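Local atomic coordinates of osmolarity sensor protein EnvZ (Escherichia coli, PDB entry 5XGA), a protein that senses osmolarity as a membrane histidine kinase, probably relaying the signal by phosphorylating its response regulator OmpR, and is represented here by its periplasmic domain. Residues 15-18 / 19-23; 6-10 / 11-15. One frame throughout, in Å; residues are numbered along the deposited sequence.

Contact 1: residues 15-18 / 19-23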
ATOM      1  N   LYS A  15      -4.055   5.483   4.670  1.00 24.49           N
ATOM      2  CA  LYS A  15      -3.052   6.324   5.328  1.00 24.76           C
ATOM      3  C   LYS A  15      -1.964   5.459   5.934  1.00 23.14           C
ATOM      4  O   LYS A  15      -0.769   5.754   5.825  1.00 25.18           O
ATOM      5  CB  LYS A  15      -3.673   7.192   6.423  1.00 27.82           C
ATOM      6  CG  LYS A  15      -4.669   8.226   5.940  1.00 38.20           C
ATOM      7  CD  LYS A  15      -5.045   9.190   7.069  1.00 35.70           C
ATOM      8  CE  LYS A  15      -4.090  10.374   7.100  1.00 56.61           C
ATOM      9  NZ  LYS A  15      -4.072  11.079   5.775  1.00 49.04           N
ATOM     10  N   VAL A  16      -2.398   4.394   6.597  1.00 20.55           N
ATOM     11  CA  VAL A  16      -1.486   3.447   7.224  1.00 22.26           C
ATOM     12  C   VAL A  16      -0.595   2.780   6.188  1.00 23.62           C
ATOM     13  O   VAL A  16       0.633   2.766   6.306  1.00 24.34           O
ATOM     14  CB  VAL A  16      -2.264   2.372   7.989  1.00 27.16           C
ATOM     15  CG1 VAL A  16      -1.356   1.190   8.295  1.00 30.91           C
ATOM     16  CG2 VAL A  16      -2.864   2.975   9.255  1.00 28.67           C
ATOM     17  N   LEU A  17      -1.232   2.239   5.161  1.00 21.37           N
ATOM     18  CA  LEU A  17      -0.528   1.594   4.066  1.00 21.61           C
ATOM     19  C   LEU A  17       0.530   2.505   3.434  1.00 19.76           C
ATOM     20  O   LEU A  17       1.656   2.080   3.163  1.00 19.91           O
ATOM     21  CB  LEU A  17      -1.541   1.163   3.013  1.00 17.51           C
ATOM     22  CG  LEU A  17      -1.016   0.478   1.771  1.00 22.31           C
ATOM     23  CD1 LEU A  17      -0.337  -0.811   2.148  1.00 26.86           C
ATOM     24  CD2 LEU A  17      -2.187   0.231   0.823  1.00 25.28           C
ATOM     25  N   ALA A  18       0.160   3.753   3.192  1.00 23.72           N
ATOM     26  CA  ALA A  18       1.061   4.704   2.536  1.00 24.17           C
ATOM     27  C   ALA A  18       2.330   4.920   3.349  1.00 23.95           C
ATOM     28  O   ALA A  18       3.445   4.880   2.819  1.00 24.70           O
ATOM     29  CB  ALA A  18       0.350   6.027   2.305  1.00 21.74           C
ATOM     30  N   TYR A  19       2.151   5.162   4.641  1.00 21.33           N
ATOM     31  CA  TYR A  19       3.276   5.373   5.540  1.00 26.71           C
ATOM     32  C   TYR A  19       4.199   4.170   5.587  1.00 25.28           C
ATOM     33  O   TYR A  19       5.417   4.312   5.496  1.00 26.89           O
ATOM     34  CB  TYR A  19       2.804   5.694   6.953  1.00 27.64           C
ATOM     35  CG  TYR A  19       3.959   6.194   7.783  1.00 36.32           C
ATOM     36  CD1 TYR A  19       4.677   7.313   7.380  1.00 34.66           C
ATOM     37  CD2 TYR A  19       4.365   5.533   8.936  1.00 40.00           C
ATOM     38  CE1 TYR A  19       5.759   7.781   8.113  1.00 44.55           C
ATOM     39  CE2 TYR A  19       5.449   5.997   9.681  1.00 43.58           C
ATOM     40  CZ  TYR A  19       6.141   7.120   9.258  1.00 39.78           C
ATOM     41  OH  TYR A  19       7.217   7.595   9.975  1.00 46.99           O
ATOM     42  N   GLU A  20       3.622   2.978   5.714  1.00 20.67           N
ATOM     43  CA  GLU A  20       4.420   1.761   5.790  1.00 23.24           C
ATOM     44  C   GLU A  20       5.085   1.430   4.459  1.00 24.80           C
ATOM     45  O   GLU A  20       6.238   1.029   4.435  1.00 23.19           O
ATOM     46  CB  GLU A  20       3.554   0.578   6.272  1.00 21.76           C
ATOM     47  CG  GLU A  20       2.879   0.858   7.604  1.00 20.03           C
ATOM     48  CD  GLU A  20       2.425  -0.396   8.341  1.00 34.98           C
ATOM     49  OE1 GLU A  20       2.678  -1.516   7.850  1.00 38.28           O
ATOM     50  OE2 GLU A  20       1.826  -0.260   9.426  1.00 33.55           O
ATOM     51  N   VAL A  21       4.370   1.591   3.344  1.00 21.76           N
ATOM     52  CA  VAL A  21       5.003   1.366   2.048  1.00 18.37           C
ATOM     53  C   VAL A  21       6.146   2.355   1.814  1.00 23.90           C
ATOM     54  O   VAL A  21       7.160   2.016   1.198  1.00 23.25           O
ATOM     55  CB  VAL A  21       4.005   1.469   0.912  1.00 19.82           C
ATOM     56  CG1 VAL A  21       4.740   1.521  -0.425  1.00 22.66           C
ATOM     57  CG2 VAL A  21       3.064   0.273   0.966  1.00 20.35           C
ATOM     58  N   ARG A  22       5.983   3.569   2.317  1.00 20.89           N
ATOM     59  CA  ARG A  22       7.036   4.571   2.203  1.00 26.29           C
ATOM     60  C   ARG A  22       8.314   4.051   2.876  1.00 28.89           C
ATOM     61  O   ARG A  22       9.419   4.205   2.357  1.00 27.23           O
ATOM     62  CB  ARG A  22       6.578   5.888   2.830  1.00 27.34           C
ATOM     63  CG  ARG A  22       7.495   7.048   2.539  1.00 36.17           C
ATOM     64  CD  ARG A  22       6.996   8.312   3.196  1.00 38.28           C
ATOM     65  NE  ARG A  22       8.085   9.276   3.328  1.00 38.82           N
ATOM     66  CZ  ARG A  22       8.083  10.286   4.190  1.00 44.46           C
ATOM     67  NH1 ARG A  22       7.043  10.472   4.992  1.00 34.40           N
ATOM     68  NH2 ARG A  22       9.124  11.108   4.249  1.00 46.21           N
ATOM     69  N   MET A  23       8.148   3.397   4.021  1.00 24.35           N
ATOM     70  CA  MET A  23       9.273   2.803   4.733  1.00 22.41           C
ATOM     71  C   MET A  23       9.814   1.567   4.017  1.00 27.42           C
ATOM     72  O   MET A  23      11.020   1.338   4.012  1.00 25.50           O
ATOM     73  CB  MET A  23       8.868   2.446   6.171  1.00 35.21           C
ATOM     74  CG  MET A  23       9.004   3.583   7.183  1.00 31.09           C
ATOM     75  SD  MET A  23       8.360   3.114   8.821  1.00 35.98           S
ATOM     76  CE  MET A  23       6.604   3.145   8.492  1.00 44.93           C
TER
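Lys15 to Ala18 hand their carbonyl oxygens to the amides of Tyr19 to Arg22, four residues on, in the i to i+4 ladder of an unbroken alpha-helix, 10-24. It shows how a helix satisfies its own backbone and frees its side chains for packing. The Val21 N bond to Leu17 O is the shortest of the four at 2.8 Å, and both it and the Glu20 N bond to Val16 O (3.1 Å) run nearly along the C=O axis. The outer two, Tyr19 N to Lys15 O and Arg22 N to Ala18 O, each approach tilted by 27° from the carbonyl plane; the second is also the most bent at hydrogen, 149°.

Two side-chain pairs lie alongside one another on successive turns, pointing the same way. In Glu20, CG sits beside the backbone N (chi1 -56°), which swings the chain back over the preceding turn and sets CG 3.2 Å from Val16 O. Its extended chain then brings OE2 to 3.7 Å from Val16 CG1, so the methyl meets one oxygen of the carboxylate. The side chain of Glu20 also touches Ile47 and Leu51 of helix 41-51. Were Glu20 cut back to an alanine, Val16 CG1 would probably lose its neighbour and a gap would open towards that helix, although the backbone bond to Val16 O would remain.

Lys15 takes its polar end away from the ladder, where NZ is satisfied by Gln78 OE1. The buried face belongs to Leu17, Ala18 and Val21, which also meet Met79, Gln82 and Leu83 of helix 73-83. There Val21 CG2 lies 3.2 Å from Leu17 O and 3.8 Å from Leu17 CD1.

Contact 2: residues 6-10 / 11-15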
ATOM      1  N   ILE A   6      -8.326  -2.551  16.223  1.00 35.70           N
ATOM      2  CA  ILE A   6      -8.994  -1.648  15.284  1.00 26.47           C
ATOM      3  C   ILE A   6      -9.422  -2.329  13.987  1.00 30.39           C
ATOM      4  O   ILE A   6      -8.656  -3.090  13.394  1.00 28.04           O
ATOM      5  CB  ILE A   6      -8.082  -0.458  14.908  1.00 27.92           C
ATOM      6  CG1 ILE A   6      -7.471   0.184  16.145  1.00 26.87           C
ATOM      7  CG2 ILE A   6      -8.845   0.578  14.077  1.00 24.50           C
ATOM      8  CD1 ILE A   6      -6.613   1.390  15.831  1.00 33.12           C
ATOM      9  N   LEU A   7     -10.646  -2.048  13.546  1.00 26.75           N
ATOM     10  CA  LEU A   7     -11.045  -2.346  12.162  1.00 19.51           C
ATOM     11  C   LEU A   7     -11.091  -1.019  11.416  1.00 25.25           C
ATOM     12  O   LEU A   7     -12.033  -0.242  11.567  1.00 20.53           O
ATOM     13  CB  LEU A   7     -12.396  -3.050  12.090  1.00 24.10           C
ATOM     14  CG  LEU A   7     -12.822  -3.507  10.683  1.00 29.12           C
ATOM     15  CD1 LEU A   7     -11.977  -4.693  10.190  1.00 25.61           C
ATOM     16  CD2 LEU A   7     -14.316  -3.855  10.629  1.00 27.26           C
ATOM     17  N   PRO A   8     -10.050  -0.734  10.633  1.00 25.63           N
ATOM     18  CA  PRO A   8      -9.928   0.623  10.103  1.00 21.90           C
ATOM     19  C   PRO A   8     -10.821   0.850   8.906  1.00 20.95           C
ATOM     20  O   PRO A   8     -11.093  -0.090   8.151  1.00 22.45           O
ATOM     21  CB  PRO A   8      -8.458   0.704   9.696  1.00 24.93           C
ATOM     22  CG  PRO A   8      -8.162  -0.706   9.239  1.00 24.75           C
ATOM     23  CD  PRO A   8      -8.918  -1.586  10.234  1.00 25.83           C
ATOM     24  N   SER A   9     -11.256   2.099   8.735  1.00 20.62           N
ATOM     25  CA  SER A   9     -11.914   2.522   7.516  1.00 23.10           C
ATOM     26  C   SER A   9     -10.958   2.352   6.352  1.00 25.73           C
ATOM     27  O   SER A   9      -9.748   2.238   6.538  1.00 22.27           O
ATOM     28  CB  SER A   9     -12.355   3.989   7.602  1.00 24.49           C
ATOM     29  OG  SER A   9     -11.215   4.835   7.683  1.00 27.02           O
ATOM     30  N   LEU A  10     -11.505   2.350   5.147  1.00 22.09           N
ATOM     31  CA  LEU A  10     -10.681   2.335   3.954  1.00 25.77           C
ATOM     32  C   LEU A  10      -9.746   3.544   3.942  1.00 21.97           C
ATOM     33  O   LEU A  10      -8.574   3.433   3.582  1.00 23.79           O
ATOM     34  CB  LEU A  10     -11.570   2.324   2.709  1.00 28.98           C
ATOM     35  CG  LEU A  10     -10.830   2.081   1.404  1.00 31.83           C
ATOM     36  CD1 LEU A  10     -10.194   0.699   1.412  1.00 26.88           C
ATOM     37  CD2 LEU A  10     -11.804   2.239   0.237  1.00 32.72           C
ATOM     38  N   GLN A  11     -10.261   4.696   4.362  1.00 21.81           N
ATOM     39  CA  GLN A  11      -9.469   5.924   4.361  1.00 30.58           C
ATOM     40  C   GLN A  11      -8.312   5.848   5.352  1.00 30.05           C
ATOM     41  O   GLN A  11      -7.190   6.257   5.057  1.00 26.51           O
ATOM     42  CB  GLN A  11     -10.354   7.129   4.683  1.00 36.97           C
ATOM     43  CG  GLN A  11     -11.533   7.318   3.720  1.00 41.89           C
ATOM     44  CD  GLN A  11     -12.797   6.560   4.146  1.00 43.95           C
ATOM     45  OE1 GLN A  11     -12.724   5.460   4.695  1.00 32.58           O
ATOM     46  NE2 GLN A  11     -13.963   7.156   3.887  1.00 47.40           N
ATOM     47  N   GLN A  12      -8.586   5.328   6.546  1.00 24.07           N
ATOM     48  CA  GLN A  12      -7.530   5.156   7.542  1.00 20.77           C
ATOM     49  C   GLN A  12      -6.511   4.107   7.097  1.00 25.17           C
ATOM     50  O   GLN A  12      -5.304   4.249   7.338  1.00 24.85           O
ATOM     51  CB  GLN A  12      -8.141   4.743   8.876  1.00 24.34           C
ATOM     52  CG  GLN A  12      -7.156   4.643   9.996  1.00 29.13           C
ATOM     53  CD  GLN A  12      -7.863   4.380  11.295  1.00 36.43           C
ATOM     54  OE1 GLN A  12      -8.948   3.787  11.304  1.00 24.42           O
ATOM     55  NE2 GLN A  12      -7.277   4.833  12.401  1.00 38.39           N
ATOM     56  N   PHE A  13      -7.007   3.039   6.469  1.00 21.02           N
ATOM     57  CA  PHE A  13      -6.134   1.969   6.004  1.00 19.69           C
ATOM     58  C   PHE A  13      -5.174   2.482   4.944  1.00 23.30           C
ATOM     59  O   PHE A  13      -3.994   2.148   4.960  1.00 24.07           O
ATOM     60  CB  PHE A  13      -6.937   0.805   5.452  1.00 24.24           C
ATOM     61  CG  PHE A  13      -6.085  -0.336   4.983  1.00 24.60           C
ATOM     62  CD1 PHE A  13      -5.451  -1.162   5.891  1.00 25.53           C
ATOM     63  CD2 PHE A  13      -5.930  -0.591   3.636  1.00 25.81           C
ATOM     64  CE1 PHE A  13      -4.676  -2.222   5.457  1.00 30.01           C
ATOM     65  CE2 PHE A  13      -5.152  -1.648   3.198  1.00 24.85           C
ATOM     66  CZ  PHE A  13      -4.530  -2.461   4.106  1.00 24.64           C
ATOM     67  N   ASN A  14      -5.689   3.290   4.017  1.00 23.20           N
ATOM     68  CA  ASN A  14      -4.843   3.901   2.993  1.00 22.29           C
ATOM     69  C   ASN A  14      -3.727   4.751   3.608  1.00 22.68           C
ATOM     70  O   ASN A  14      -2.583   4.759   3.119  1.00 21.73           O
ATOM     71  CB  ASN A  14      -5.701   4.750   2.043  1.00 21.74           C
ATOM     72  CG  ASN A  14      -4.996   5.065   0.744  1.00 26.24           C
ATOM     73  OD1 ASN A  14      -4.702   6.236   0.435  1.00 27.10           O
ATOM     74  ND2 ASN A  14      -4.724   4.025  -0.037  1.00 21.30           N
ATOM     75  N   LYS A  15      -4.055   5.483   4.670  1.00 24.49           N
ATOM     76  CA  LYS A  15      -3.052   6.324   5.328  1.00 24.76           C
ATOM     77  C   LYS A  15      -1.964   5.459   5.934  1.00 23.14           C
ATOM     78  O   LYS A  15      -0.769   5.754   5.825  1.00 25.18           O
ATOM     79  CB  LYS A  15      -3.673   7.192   6.423  1.00 27.82           C
ATOM     80  CG  LYS A  15      -4.669   8.226   5.940  1.00 38.20           C
ATOM     81  CD  LYS A  15      -5.045   9.190   7.069  1.00 35.70           C
ATOM     82  CE  LYS A  15      -4.090  10.374   7.100  1.00 56.61           C
ATOM     83  NZ  LYS A  15      -4.072  11.079   5.775  1.00 49.04           N
TER
HETATM   84  O   HOH W   1     -14.180   2.376   4.633  1.00 27.90           O
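Ser9 turns OG into the crowded position between its backbone N and carbonyl carbon (chi1 66°), which aims the hydroxyl oxygen at the amide of Gln12. This is a classical N-cap, the side chain standing in for the carbonyl that the first turn of helix 10-24 lacks. Ser9 OG accepts from Gln12 N at 2.9 Å, with 162° at the hydrogen. The same residue serves twice, since Ser9 O accepts from Phe13 N, and Leu10 O takes Asn14 N as the regular ladder begins.

The amide of Leu10 is met by a water, which accepts from Leu10 N at 2.7 Å. Gln11 bends at its second torsion (chi2 89°) and folds back towards the cap; its OE1 comes to 3.3 Å from Ser9 CB and takes a weak bond from that water.

Spanning the first turn, Pro8 and Phe13 occupy the positions of a hydrophobic staple, one just before the cap and one four places into the helix, with Pro8 CG 4.3 Å from Phe13 CB. Asn14 OD1 is held by Gln78 NE2 of helix 73-83, while Leu10 packs on Leu75 of that helix and on Val91 of the sheet. Gln12, extended beyond CG, reaches back along the loop until its OE1 stands 3.5 Å from Pro8 CB.

In the fold
Contact 2 starts the helix that contact 1 continues: both lie on 10-24, share Lys15, and have centres 12 Å apart. Capping, where side chain and water supply acceptors, thus gives way within about one turn to pure backbone bonding. Gln78 ties the two together from helix 73-83, its amide oxygen serving Lys15 and its amide nitrogen Asn14. The bound CHAPS molecules lie at the far end: the side chain of Val21 in contact 1 is about 4 Å from one, that of Asn14 in contact 2 about 13 Å. The helix leads on to Leu24, which with the following Met25 lines one of the detergent pockets.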